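PDB 6W1A: transcriptional regulator from Streptococcus dysgalactiae, which binds DNA through a helix-turn-helix domain and serves as the receptor for SHP peptide pheromones, so that gene expression can respond to the peptide signal. Local coordinates for a contact of chain A with DNA and the interface of chains B and A. Residues are numbered along the deposited sequence; one frame, centred on the assembly and turned at random. Chains: chain A/B, Transcriptional regulator.

Contact 1: a contact of chain A with DNA. Residues chain A 10, 13, 20, 34. With nucleotides of chain C.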
loop_
_atom_site.group_PDB
_atom_site.type_symbol
_atom_site.label_atom_id
_atom_site.label_comp_id
_atom_site.label_asym_id
_atom_site.label_seq_id
_atom_site.Cartn_x
_atom_site.Cartn_y
_atom_site.Cartn_z
ATOM N N ARG A 10 -15.547 9.775 -18.525
ATOM C CA ARG A 10 -16.889 10.345 -18.482
ATOM C C ARG A 10 -17.636 9.890 -17.234
ATOM O O ARG A 10 -18.308 10.695 -16.577
ATOM C CB ARG A 10 -17.664 9.967 -19.745
ATOM C CG ARG A 10 -19.127 10.374 -19.723
ATOM C CD ARG A 10 -19.619 10.737 -21.112
ATOM N NE ARG A 10 -18.948 11.922 -21.638
ATOM C CZ ARG A 10 -19.319 12.560 -22.743
ATOM N NH1 ARG A 10 -20.363 12.130 -23.440
ATOM N NH2 ARG A 10 -18.652 13.632 -23.149
ATOM N N ARG A 13 -16.182 11.586 -14.115
ATOM C CA ARG A 13 -16.425 13.023 -14.084
ATOM C C ARG A 13 -17.907 13.331 -13.896
ATOM O O ARG A 13 -18.262 14.281 -13.190
ATOM C CB ARG A 13 -15.875 13.670 -15.355
ATOM C CG ARG A 13 -16.089 15.163 -15.437
ATOM C CD ARG A 13 -16.032 15.680 -16.859
ATOM N NE ARG A 13 -16.853 14.885 -17.762
ATOM C CZ ARG A 13 -18.098 15.200 -18.102
ATOM N NH1 ARG A 13 -18.667 16.287 -17.601
ATOM N NH2 ARG A 13 -18.777 14.425 -18.936
ATOM N N ILE A 20 -17.677 19.376 -18.149
ATOM C CA ILE A 20 -16.534 19.137 -19.030
ATOM C C ILE A 20 -15.593 20.335 -19.021
ATOM O O ILE A 20 -14.371 20.181 -18.919
ATOM C CB ILE A 20 -17.013 18.808 -20.457
ATOM C CG1 ILE A 20 -17.523 17.367 -20.528
ATOM C CG2 ILE A 20 -15.891 19.022 -21.462
ATOM C CD1 ILE A 20 -17.782 16.869 -21.928
ATOM N N SER A 34 -14.789 16.047 -25.468
ATOM C CA SER A 34 -16.118 15.518 -25.766
ATOM C C SER A 34 -16.041 14.186 -26.512
ATOM O O SER A 34 -16.800 13.258 -26.208
ATOM C CB SER A 34 -16.924 16.536 -26.572
ATOM O OG SER A 34 -18.293 16.165 -26.614
ATOM P P DG C 7 -21.280 19.102 -19.764
ATOM O OP1 DG C 7 -21.575 17.941 -18.893
ATOM O OP2 DG C 7 -20.021 19.864 -19.597
ATOM O "O5'" DG C 7 -21.354 18.624 -21.287
ATOM C "C5'" DG C 7 -22.545 18.028 -21.784
ATOM C "C4'" DG C 7 -22.643 18.203 -23.288
ATOM O "O4'" DG C 7 -22.479 19.597 -23.616
ATOM C "C3'" DG C 7 -21.575 17.460 -24.094
ATOM O "O3'" DG C 7 -22.155 16.344 -24.760
ATOM C "C2'" DG C 7 -21.038 18.502 -25.094
ATOM C "C1'" DG C 7 -21.987 19.685 -24.923
ATOM N N9 DG C 7 -21.337 20.985 -25.095
ATOM C C8 DG C 7 -20.409 21.566 -24.264
ATOM N N7 DG C 7 -19.998 22.735 -24.678
ATOM C C5 DG C 7 -20.699 22.943 -25.860
ATOM C C6 DG C 7 -20.670 24.037 -26.759
ATOM O O6 DG C 7 -19.996 25.077 -26.683
ATOM N N1 DG C 7 -21.535 23.844 -27.835
ATOM C C2 DG C 7 -22.329 22.734 -28.019
ATOM N N2 DG C 7 -23.098 22.727 -29.117
ATOM N N3 DG C 7 -22.366 21.703 -27.184
ATOM C C4 DG C 7 -21.528 21.874 -26.132
ATOM P P DT C 8 -21.218 15.266 -25.496
ATOM O OP1 DT C 8 -21.826 13.934 -25.282
ATOM O OP2 DT C 8 -19.820 15.524 -25.085
ATOM O "O5'" DT C 8 -21.347 15.638 -27.047
ATOM C "C5'" DT C 8 -22.595 15.470 -27.713
ATOM C "C4'" DT C 8 -22.626 16.233 -29.025
ATOM O "O4'" DT C 8 -22.203 17.607 -28.809
ATOM C "C3'" DT C 8 -21.716 15.677 -30.131
ATOM O "O3'" DT C 8 -22.465 15.513 -31.336
ATOM C "C2'" DT C 8 -20.643 16.758 -30.284
ATOM C "C1'" DT C 8 -21.426 18.000 -29.908
ATOM N N1 DT C 8 -20.571 19.159 -29.527
ATOM C C2 DT C 8 -20.527 20.250 -30.360
ATOM O O2 DT C 8 -21.164 20.323 -31.394
ATOM N N3 DT C 8 -19.709 21.262 -29.937
ATOM C C4 DT C 8 -18.943 21.292 -28.790
ATOM O O4 DT C 8 -18.238 22.252 -28.497
ATOM C C5 DT C 8 -19.031 20.114 -27.958
ATOM C C7 DT C 8 -18.242 20.033 -26.685
ATOM C C6 DT C 8 -19.832 19.113 -28.364
ATOM P P DT C 9 -21.951 14.518 -32.492
ATOM O OP1 DT C 9 -22.882 14.658 -33.635
ATOM O OP2 DT C 9 -21.742 13.184 -31.886
ATOM O "O5'" DT C 9 -20.516 15.106 -32.895
ATOM C "C5'" DT C 9 -20.167 15.283 -34.265
ATOM C "C4'" DT C 9 -20.643 16.632 -34.779
ATOM O "O4'" DT C 9 -20.348 17.663 -33.796
ATOM C "C3'" DT C 9 -19.988 17.090 -36.080
ATOM O "O3'" DT C 9 -20.944 17.753 -36.901
ATOM C "C2'" DT C 9 -18.903 18.047 -35.596
ATOM C "C1'" DT C 9 -19.578 18.685 -34.393
ATOM N N1 DT C 9 -18.617 19.203 -33.382
ATOM C C2 DT C 9 -18.101 20.471 -33.529
ATOM O O2 DT C 9 -18.389 21.207 -34.454
ATOM N N3 DT C 9 -17.224 20.850 -32.545
ATOM C C4 DT C 9 -16.822 20.104 -31.451
ATOM O O4 DT C 9 -16.028 20.533 -30.619
ATOM C C5 DT C 9 -17.401 18.782 -31.358
ATOM C C7 DT C 9 -17.041 17.878 -30.217
ATOM C C6 DT C 9 -18.260 18.402 -32.317
#
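A:Arg10 meets the phosphate of DT8 of chain C end-on, laying its two terminal nitrogens against the two non-bridging oxygens; this is a sugar-phosphate contact that anchors the helix-turn-helix domain on chain C. A:Arg10 NH2 donates to OP2 of DT8 at 2.9 Å, nearly in the guanidinium plane. A:Arg10 NH1 reaches OP1 of DT8 at 3.0 Å, with that oxygen tilted from the plane by 18°. Arginine suits this place because its flat, charged end matches the spread of a phosphate, and the paired bonds fix its rotation. CG lies anti to the backbone N (chi1 173°), and bends at chi2 and chi3 then turn the tip toward the DNA. A:Arg13, on the same helix 6-15, faces the preceding phosphate with a looser salt bridge, NH1 to OP1 of DG7 at 3.6 Å. CG1 of A:Ile20 lies about 3.2 Å above the plane of the A:Arg13 guanidinium, over its centre, while A:Arg10 NE sits at its edge. The two positive groups probably reinforce the pull on the phosphates, which in turn would offset their mutual repulsion. A:Ile20 also offers its main-chain N to OP2 of DG7 at 2.8 Å. From helix 30-36, A:Ser34 places its CB 3.7 Å from the thymine methyl C7 of DT8.

Contact 2: a contact of chain A with DNA. Residues chain A 29, 32, 43-44, 47. With nucleotides of chain D.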
loop_
_atom_site.group_PDB
_atom_site.type_symbol
_atom_site.label_atom_id
_atom_site.label_comp_id
_atom_site.label_asym_id
_atom_site.label_seq_id
_atom_site.Cartn_x
_atom_site.Cartn_y
_atom_site.Cartn_z
ATOM N N SER A 29 -8.055 21.795 -24.916
ATOM C CA SER A 29 -9.381 22.272 -25.293
ATOM C C SER A 29 -10.511 21.492 -24.640
ATOM O O SER A 29 -10.331 20.345 -24.224
ATOM C CB SER A 29 -9.532 22.224 -26.814
ATOM O OG SER A 29 -8.994 21.018 -27.336
ATOM N N GLN A 32 -11.781 18.123 -27.884
ATOM C CA GLN A 32 -11.515 16.688 -27.885
ATOM C C GLN A 32 -12.030 15.978 -26.638
ATOM O O GLN A 32 -12.363 14.788 -26.709
ATOM C CB GLN A 32 -10.027 16.448 -28.083
ATOM C CG GLN A 32 -9.638 16.497 -29.556
ATOM C CD GLN A 32 -10.010 17.807 -30.216
ATOM O OE1 GLN A 32 -10.905 17.860 -31.059
ATOM N NE2 GLN A 32 -9.331 18.877 -29.824
ATOM N N ILE A 43 -6.256 11.322 -26.318
ATOM C CA ILE A 43 -5.457 12.479 -25.931
ATOM C C ILE A 43 -4.054 12.035 -25.524
ATOM O O ILE A 43 -3.796 10.865 -25.224
ATOM C CB ILE A 43 -6.105 13.307 -24.794
ATOM C CG1 ILE A 43 -7.617 13.439 -24.951
ATOM C CG2 ILE A 43 -5.525 14.708 -24.732
ATOM C CD1 ILE A 43 -8.310 13.589 -23.612
ATOM N N SER A 44 -3.136 13.000 -25.546
ATOM C CA SER A 44 -1.832 12.878 -24.910
ATOM C C SER A 44 -1.969 12.337 -23.490
ATOM O O SER A 44 -2.978 12.551 -22.812
ATOM C CB SER A 44 -1.146 14.247 -24.892
ATOM O OG SER A 44 -0.111 14.307 -23.931
ATOM N N ARG A 47 -1.781 15.094 -20.805
ATOM C CA ARG A 47 -3.045 15.818 -20.713
ATOM C C ARG A 47 -4.130 14.993 -20.042
ATOM O O ARG A 47 -5.024 15.562 -19.408
ATOM C CB ARG A 47 -3.505 16.272 -22.106
ATOM C CG ARG A 47 -2.548 17.252 -22.752
ATOM C CD ARG A 47 -2.920 17.545 -24.189
ATOM N NE ARG A 47 -2.337 18.808 -24.636
ATOM C CZ ARG A 47 -1.975 19.062 -25.888
ATOM N NH1 ARG A 47 -2.127 18.132 -26.820
ATOM N NH2 ARG A 47 -1.459 20.242 -26.209
ATOM P P DC D 17 -5.681 15.892 -28.881
ATOM O OP1 DC D 17 -4.824 15.629 -27.699
ATOM O OP2 DC D 17 -7.064 15.384 -28.896
ATOM O "O5'" DC D 17 -5.641 17.464 -29.145
ATOM C "C5'" DC D 17 -4.387 18.131 -29.108
ATOM C "C4'" DC D 17 -4.479 19.499 -29.747
ATOM O "O4'" DC D 17 -4.863 19.357 -31.136
ATOM C "C3'" DC D 17 -5.509 20.429 -29.104
ATOM O "O3'" DC D 17 -4.873 21.601 -28.599
ATOM C "C2'" DC D 17 -6.496 20.755 -30.228
ATOM C "C1'" DC D 17 -5.717 20.411 -31.490
ATOM N N1 DC D 17 -6.594 19.951 -32.604
ATOM C C2 DC D 17 -6.674 20.704 -33.784
ATOM O O2 DC D 17 -6.003 21.742 -33.888
ATOM N N3 DC D 17 -7.485 20.269 -34.785
ATOM C C4 DC D 17 -8.191 19.143 -34.632
ATOM N N4 DC D 17 -8.977 18.752 -35.643
ATOM C C5 DC D 17 -8.124 18.369 -33.436
ATOM C C6 DC D 17 -7.324 18.807 -32.459
ATOM P P DA D 18 -5.492 22.362 -27.326
ATOM O OP1 DA D 18 -4.383 22.765 -26.431
ATOM O OP2 DA D 18 -6.577 21.500 -26.817
ATOM O "O5'" DA D 18 -6.144 23.681 -27.949
ATOM C "C5'" DA D 18 -5.309 24.658 -28.565
ATOM C "C4'" DA D 18 -6.103 25.514 -29.534
ATOM O "O4'" DA D 18 -6.685 24.670 -30.563
ATOM C "C3'" DA D 18 -7.256 26.295 -28.906
ATOM O "O3'" DA D 18 -7.259 27.625 -29.392
ATOM C "C2'" DA D 18 -8.499 25.528 -29.358
ATOM C "C1'" DA D 18 -8.056 24.956 -30.698
ATOM N N9 DA D 18 -8.750 23.722 -31.048
ATOM C C8 DA D 18 -9.110 22.719 -30.197
ATOM N N7 DA D 18 -9.727 21.721 -30.782
ATOM C C5 DA D 18 -9.786 22.096 -32.109
ATOM C C6 DA D 18 -10.325 21.467 -33.247
ATOM N N6 DA D 18 -10.931 20.274 -33.210
ATOM N N1 DA D 18 -10.217 22.114 -34.427
ATOM C C2 DA D 18 -9.609 23.309 -34.455
ATOM N N3 DA D 18 -9.065 23.999 -33.452
ATOM C C4 DA D 18 -9.187 23.331 -32.296
#
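Helix 30-36, the recognition helix of the helix-turn-helix domain, sets A:Gln32 in the major groove against DA18 of chain D, with A:Ser29 just before its start. The carboxamide of A:Gln32 reads the Hoogsteen edge of the adenine in both directions. A:Gln32 NE2 donates to N7 of DA18 at 3.0 Å, with N7 in the amide plane. A:Gln32 OE1 accepts from the exocyclic amine N6 of DA18 at 3.2 Å, and N6 is tilted from the carbonyl plane by 20°. Glutamine suits adenine because its neighbouring donor and acceptor complement N7 and N6, and the pair of bonds fixes the amide's rotation. A bend at chi2 (57°) brings the amide to the base, and CD of A:Gln32 also rests 3.6 Å from C6 of DC17. A:Ser29 directs both its main-chain N and its hydroxyl OG to OP2 of DA18, a double grip whose modelled lengths are too short to weigh. A:Arg47 reaches extended toward the backbone, its tip between two phosphates, with long salt bridges from NH1 to OP1 of DC17 at 3.8 Å and from NH2 to OP1 of DA18 at 3.9 Å. This arginine comes from helix 45-55, which flanks the recognition helix and follows the loop carrying A:Ile43 and A:Ser44.

Contact 3: the interface of chains B and A. Residues chain B 3, 5, 42; chain A 27, 45-46, 50.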
loop_
_atom_site.group_PDB
_atom_site.type_symbol
_atom_site.label_atom_id
_atom_site.label_comp_id
_atom_site.label_asym_id
_atom_site.label_seq_id
_atom_site.Cartn_x
_atom_site.Cartn_y
_atom_site.Cartn_z
ATOM N N LYS B 3 4.698 16.413 -20.889
ATOM C CA LYS B 3 5.356 17.154 -19.821
ATOM C C LYS B 3 6.534 16.367 -19.259
ATOM O O LYS B 3 6.626 16.152 -18.047
ATOM C CB LYS B 3 4.361 17.486 -18.707
ATOM C CG LYS B 3 4.744 18.692 -17.862
ATOM C CD LYS B 3 3.557 19.194 -17.060
ATOM C CE LYS B 3 2.407 19.586 -17.972
ATOM N NZ LYS B 3 1.207 20.015 -17.206
ATOM N N LEU B 5 7.537 13.104 -19.755
ATOM C CA LEU B 5 7.334 11.731 -19.312
ATOM C C LEU B 5 8.225 10.739 -20.046
ATOM O O LEU B 5 8.396 9.614 -19.566
ATOM C CB LEU B 5 5.876 11.302 -19.514
ATOM C CG LEU B 5 4.747 12.038 -18.802
ATOM C CD1 LEU B 5 3.488 12.027 -19.651
ATOM C CD2 LEU B 5 4.495 11.385 -17.467
ATOM N N GLU B 42 4.931 13.470 -27.610
ATOM C CA GLU B 42 4.217 12.911 -26.469
ATOM C C GLU B 42 3.277 11.827 -26.973
ATOM O O GLU B 42 2.535 12.043 -27.937
ATOM C CB GLU B 42 3.442 13.985 -25.699
ATOM C CG GLU B 42 4.331 14.948 -24.924
ATOM C CD GLU B 42 5.005 14.300 -23.725
ATOM O OE1 GLU B 42 6.256 14.292 -23.688
ATOM O OE2 GLU B 42 4.290 13.818 -22.815
ATOM N N HIS A 27 -3.751 23.478 -21.442
ATOM C CA HIS A 27 -3.145 22.251 -21.937
ATOM C C HIS A 27 -4.067 21.444 -22.839
ATOM O O HIS A 27 -3.577 20.688 -23.686
ATOM C CB HIS A 27 -2.683 21.387 -20.761
ATOM C CG HIS A 27 -1.650 22.051 -19.906
ATOM N ND1 HIS A 27 -1.965 22.727 -18.747
ATOM C CD2 HIS A 27 -0.308 22.162 -20.052
ATOM C CE1 HIS A 27 -0.861 23.214 -18.210
ATOM N NE2 HIS A 27 0.158 22.886 -18.982
ATOM N N CYS A 45 -0.934 11.628 -23.036
ATOM C CA CYS A 45 -0.969 11.067 -21.689
ATOM C C CYS A 45 -0.739 12.116 -20.609
ATOM O O CYS A 45 -1.368 12.050 -19.543
ATOM C CB CYS A 45 0.077 9.958 -21.554
ATOM S SG CYS A 45 0.171 9.190 -19.892
ATOM N N SER A 46 0.161 13.072 -20.850
ATOM C CA SER A 46 0.310 14.189 -19.923
ATOM C C SER A 46 -1.005 14.942 -19.732
ATOM O O SER A 46 -1.318 15.408 -18.631
ATOM C CB SER A 46 1.410 15.124 -20.408
ATOM O OG SER A 46 1.266 16.406 -19.823
ATOM N N ASN A 50 -3.384 15.413 -16.477
ATOM C CA ASN A 50 -3.835 16.726 -16.026
ATOM C C ASN A 50 -5.339 16.736 -15.782
ATOM O O ASN A 50 -5.810 17.297 -14.785
ATOM C CB ASN A 50 -3.447 17.791 -17.049
ATOM C CG ASN A 50 -3.449 19.186 -16.465
ATOM O OD1 ASN A 50 -4.416 19.931 -16.614
ATOM N ND2 ASN A 50 -2.364 19.547 -15.790
#
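B:Lys3 reaches across to A:His27 and puts its ammonium NZ over one face of the imidazole, 3.9 Å from the ring centroid. The approach is a cation-pi contact displaced toward the rim, where B:Lys3 NZ lies 3.5 Å from A:His27 NE2, and the two side chains cross at about a right angle. Any positive charge on the histidine would weaken this attraction, so a neutral ring would presumably suit the contact better. Lysine fits here because its long methylene chain can cover a neighbour before its charge is delivered. That neighbour is A:Ser46, whose OG stands 3.5 Å from B:Lys3 CB. CG of B:Lys3 is anti to the backbone N (chi1 -156°), and a turn at chi3 carries the amine past the serine toward the ring. A:Asn50 borders the same tip, its ND2 3.9 Å from B:Lys3 NZ; both are donors, so this is a contact and not a hydrogen bond. On the other flank, B:Leu5 CD1 rests 3.8 Å from CB of A:Ser46, a small residue that leaves room for the methyl. Farther out, B:Glu42 OE2 takes a weak hydrogen bond from B:Lys3 N at 3.3 Å, which may steady the modelled start of the chain. In the fold, the N-terminal segment of chain B and its helix 5-15 lie against helix 45-55 of chain A, within a two-fold interface of the DNA-binding regions that is consistent with a dimer on DNA.

The centres of the C-alpha atoms of contacts 1 and 2 are about 12 Å apart, and the two share helix 30-36, which sends A:Ser34 toward chain C and A:Gln32 toward chain D; one short helix thus addresses both strands. Measured between the same C-alpha centres, contact 3 lies about 9 Å from contact 2 and about 18 Å from contact 1. Helix 45-55 joins contacts 2 and 3, with A:Arg47 turned to the DNA and the adjacent A:Ser46 turned to chain B. Helix 6-15 carries the arginines of contact 1, and its counterpart in chain B begins at contact 3. Pairing of the two chains may therefore help set how their DNA-binding domains are placed on the duplex.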